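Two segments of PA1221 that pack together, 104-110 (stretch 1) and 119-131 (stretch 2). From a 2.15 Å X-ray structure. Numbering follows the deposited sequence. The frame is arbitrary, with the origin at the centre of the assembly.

Stretch 1 104-110: YLYIDLK
Stretch 2, residues 119-131: LCRQVDCRLILDC

The contact is mainly apolar, no hydrogen bond crosses it, and the two stretches bury 327 Å² between them, both sides summed. Stretch 1 is a strand through Tyr-106, extended to Asp-108, then turning at Leu-109 (-71/-8) and Lys-110 (-89/-4), where Lys-110 N bonds Asp-108 OD1 at 2.9 Å. Leu-105, Ile-107 and Leu-109 point toward stretch 2; the residues between stay out of reach.

Stretch 2 enters as the last turn of a helix. Leu-119 (m,t) faces the contact without closing on it. Cys-120 (m) points sideways, its weakly polar SG 4.0 Å from Ile-107 CD1. Val-123 (m), compact, offers CG2 to Leu-105 CD2 at 3.7 Å; Leu-105 is t,p. Asp-124 (57/44) first leaves helical phi/psi, in a Schellman motif: Cys-125 N bonds Cys-120 O at 2.8 Å. Past Cys-125 (-69/120) and a break at Arg-126 (-86/-31), Leu-127 to Asp-130 run extended in the direction of stretch 1. CA atoms pair Leu-105 with Cys-125 (7.9 Å), Ile-107 with Ile-128 (7.6 Å) and Leu-109 with Asp-130 (8.9 Å). Cys-125 (t), short, sets CB 4.2 Å from Leu-105 CD2. Ile-128 (m,t) brings CD1 within 3.9 Å of Ile-107 CG2; Ile-107 is m,m, and both buried, branched side chains fill space between backbones. Buried Asp-130 (t) starts sideways, yet OD2 reaches 4.1 Å from CD1 of Leu-109 (m,t); its OD1 is hydrogen-bonded just outside the stretch.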

# COMPACT_ATOMS: atom_id res chain seq x y z
N TYR A 104 -13.67 2.44 -2.64
CA TYR A 104 -13.27 1.23 -3.33
C TYR A 104 -12.47 0.28 -2.47
O TYR A 104 -11.82 0.67 -1.49
CB TYR A 104 -12.53 1.51 -4.67
CG TYR A 104 -11.24 2.30 -4.60
CD1 TYR A 104 -10.04 1.69 -4.23
CD2 TYR A 104 -11.21 3.65 -4.99
CE1 TYR A 104 -8.82 2.42 -4.21
CE2 TYR A 104 -10.00 4.39 -4.98
CZ TYR A 104 -8.81 3.77 -4.58
OH TYR A 104 -7.62 4.48 -4.55
N LEU A 105 -12.60 -1.00 -2.80
CA LEU A 105 -11.89 -2.07 -2.13
C LEU A 105 -11.36 -3.05 -3.16
O LEU A 105 -12.13 -3.51 -4.03
CB LEU A 105 -12.87 -2.81 -1.22
CG LEU A 105 -12.43 -4.14 -0.66
CD1 LEU A 105 -11.24 -3.97 0.29
CD2 LEU A 105 -13.62 -4.80 0.04
N TYR A 106 -10.08 -3.40 -3.09
CA TYR A 106 -9.59 -4.46 -3.97
C TYR A 106 -10.08 -5.85 -3.55
O TYR A 106 -10.00 -6.23 -2.38
CB TYR A 106 -8.05 -4.48 -4.13
CG TYR A 106 -7.69 -5.34 -5.34
CD1 TYR A 106 -8.17 -4.99 -6.61
CD2 TYR A 106 -6.94 -6.49 -5.21
CE1 TYR A 106 -7.89 -5.76 -7.73
CE2 TYR A 106 -6.64 -7.28 -6.33
CZ TYR A 106 -7.13 -6.91 -7.58
OH TYR A 106 -6.87 -7.65 -8.71
N ILE A 107 -10.57 -6.61 -4.51
CA ILE A 107 -10.96 -7.99 -4.25
C ILE A 107 -10.26 -8.89 -5.26
O ILE A 107 -10.44 -8.73 -6.46
CB ILE A 107 -12.49 -8.20 -4.35
CG1 ILE A 107 -13.22 -7.39 -3.27
CG2 ILE A 107 -12.84 -9.68 -4.21
CD1 ILE A 107 -12.97 -7.89 -1.85
N ASP A 108 -9.45 -9.83 -4.76
CA ASP A 108 -8.78 -10.75 -5.66
C ASP A 108 -9.62 -12.02 -5.75
O ASP A 108 -9.61 -12.85 -4.85
CB ASP A 108 -7.38 -11.05 -5.10
CG ASP A 108 -6.58 -11.97 -6.00
OD1 ASP A 108 -7.18 -12.58 -6.91
OD2 ASP A 108 -5.36 -12.10 -5.78
N LEU A 109 -10.28 -12.19 -6.90
CA LEU A 109 -11.23 -13.28 -7.10
C LEU A 109 -10.53 -14.64 -7.21
O LEU A 109 -11.18 -15.68 -7.19
CB LEU A 109 -12.14 -12.99 -8.31
CG LEU A 109 -13.23 -11.93 -8.03
CD1 LEU A 109 -14.02 -11.57 -9.27
CD2 LEU A 109 -14.18 -12.37 -6.93
N LYS A 110 -9.20 -14.63 -7.26
CA LYS A 110 -8.44 -15.87 -7.26
C LYS A 110 -8.10 -16.34 -5.84
O LYS A 110 -7.52 -17.40 -5.66
CB LYS A 110 -7.17 -15.75 -8.10
CG LYS A 110 -7.43 -15.53 -9.59
N LEU A 119 -14.34 -10.95 4.02
CA LEU A 119 -13.89 -9.56 3.85
C LEU A 119 -15.07 -8.64 3.45
O LEU A 119 -15.23 -7.53 4.01
CB LEU A 119 -12.78 -9.45 2.81
CG LEU A 119 -11.44 -10.15 3.06
CD1 LEU A 119 -10.43 -9.72 1.99
CD2 LEU A 119 -10.89 -9.86 4.46
N CYS A 120 -15.89 -9.12 2.52
CA CYS A 120 -17.03 -8.34 2.02
C CYS A 120 -18.05 -8.09 3.10
O CYS A 120 -18.60 -6.99 3.18
CB CYS A 120 -17.70 -8.98 0.79
SG CYS A 120 -16.66 -8.92 -0.73
N ARG A 121 -18.28 -9.09 3.94
CA ARG A 121 -19.14 -8.89 5.10
C ARG A 121 -18.54 -7.88 6.08
O ARG A 121 -19.25 -7.02 6.61
CB ARG A 121 -19.41 -10.21 5.81
CG ARG A 121 -20.63 -10.18 6.75
CD ARG A 121 -20.82 -11.52 7.46
NE ARG A 121 -19.72 -11.83 8.38
CZ ARG A 121 -19.64 -11.33 9.62
NH1 ARG A 121 -20.58 -10.51 10.07
NH2 ARG A 121 -18.62 -11.66 10.41
N GLN A 122 -17.24 -7.98 6.33
CA GLN A 122 -16.61 -7.11 7.33
C GLN A 122 -16.85 -5.66 6.98
O GLN A 122 -17.15 -4.86 7.86
CB GLN A 122 -15.10 -7.39 7.47
CG GLN A 122 -14.77 -8.65 8.25
CD GLN A 122 -15.26 -8.59 9.70
OE1 GLN A 122 -15.03 -7.60 10.41
NE2 GLN A 122 -15.96 -9.63 10.15
N VAL A 123 -16.68 -5.32 5.71
CA VAL A 123 -16.90 -3.94 5.27
C VAL A 123 -18.22 -3.61 4.55
O VAL A 123 -18.37 -2.51 4.00
CB VAL A 123 -15.71 -3.40 4.47
CG1 VAL A 123 -14.49 -3.43 5.37
CG2 VAL A 123 -15.50 -4.24 3.22
N ASP A 124 -19.12 -4.57 4.50
CA ASP A 124 -20.39 -4.40 3.80
C ASP A 124 -20.18 -4.01 2.32
O ASP A 124 -20.86 -3.14 1.79
CB ASP A 124 -21.29 -3.40 4.54
CG ASP A 124 -22.74 -3.49 4.09
OD1 ASP A 124 -23.15 -4.56 3.60
OD2 ASP A 124 -23.47 -2.48 4.23
N CYS A 125 -19.25 -4.69 1.66
CA CYS A 125 -19.03 -4.44 0.24
C CYS A 125 -20.23 -4.96 -0.52
O CYS A 125 -20.54 -6.14 -0.46
CB CYS A 125 -17.78 -5.17 -0.23
SG CYS A 125 -17.41 -4.94 -2.00
N ARG A 126 -20.90 -4.06 -1.23
CA ARG A 126 -22.22 -4.36 -1.80
C ARG A 126 -22.14 -5.05 -3.16
O ARG A 126 -23.04 -5.78 -3.53
CB ARG A 126 -23.07 -3.09 -1.90
CG ARG A 126 -23.11 -2.24 -0.61
CD ARG A 126 -23.93 -2.90 0.50
NE ARG A 126 -25.36 -2.90 0.19
CZ ARG A 126 -26.16 -1.84 0.28
NH1 ARG A 126 -25.67 -0.67 0.70
NH2 ARG A 126 -27.44 -1.95 -0.03
N LEU A 127 -21.11 -4.72 -3.92
CA LEU A 127 -21.02 -5.15 -5.30
C LEU A 127 -19.55 -5.14 -5.72
O LEU A 127 -18.77 -4.30 -5.26
CB LEU A 127 -21.85 -4.18 -6.16
CG LEU A 127 -21.78 -4.38 -7.68
CD1 LEU A 127 -22.22 -5.79 -8.01
CD2 LEU A 127 -22.64 -3.35 -8.40
N ILE A 128 -19.18 -6.05 -6.61
CA ILE A 128 -17.80 -6.09 -7.07
C ILE A 128 -17.77 -5.87 -8.58
O ILE A 128 -18.42 -6.60 -9.34
CB ILE A 128 -17.11 -7.43 -6.73
CG1 ILE A 128 -17.04 -7.63 -5.21
CG2 ILE A 128 -15.71 -7.49 -7.37
CD1 ILE A 128 -16.62 -9.04 -4.81
N LEU A 129 -16.99 -4.88 -9.01
CA LEU A 129 -16.89 -4.58 -10.43
C LEU A 129 -15.79 -5.44 -11.03
O LEU A 129 -14.63 -5.24 -10.73
CB LEU A 129 -16.54 -3.11 -10.62
CG LEU A 129 -17.62 -2.14 -10.14
CD1 LEU A 129 -17.17 -0.70 -10.35
CD2 LEU A 129 -18.92 -2.43 -10.89
N ASP A 130 -16.16 -6.39 -11.88
CA ASP A 130 -15.20 -7.34 -12.41
C ASP A 130 -14.61 -6.78 -13.69
O ASP A 130 -15.33 -6.63 -14.67
CB ASP A 130 -15.89 -8.68 -12.70
CG ASP A 130 -14.91 -9.77 -13.14
OD1 ASP A 130 -13.77 -9.44 -13.52
OD2 ASP A 130 -15.27 -10.96 -13.11
N CYS A 131 -13.33 -6.44 -13.67
CA CYS A 131 -12.68 -5.87 -14.85
C CYS A 131 -11.87 -6.87 -15.66
O CYS A 131 -11.27 -6.49 -16.65
CB CYS A 131 -11.77 -4.69 -14.49
SG CYS A 131 -12.64 -3.31 -13.77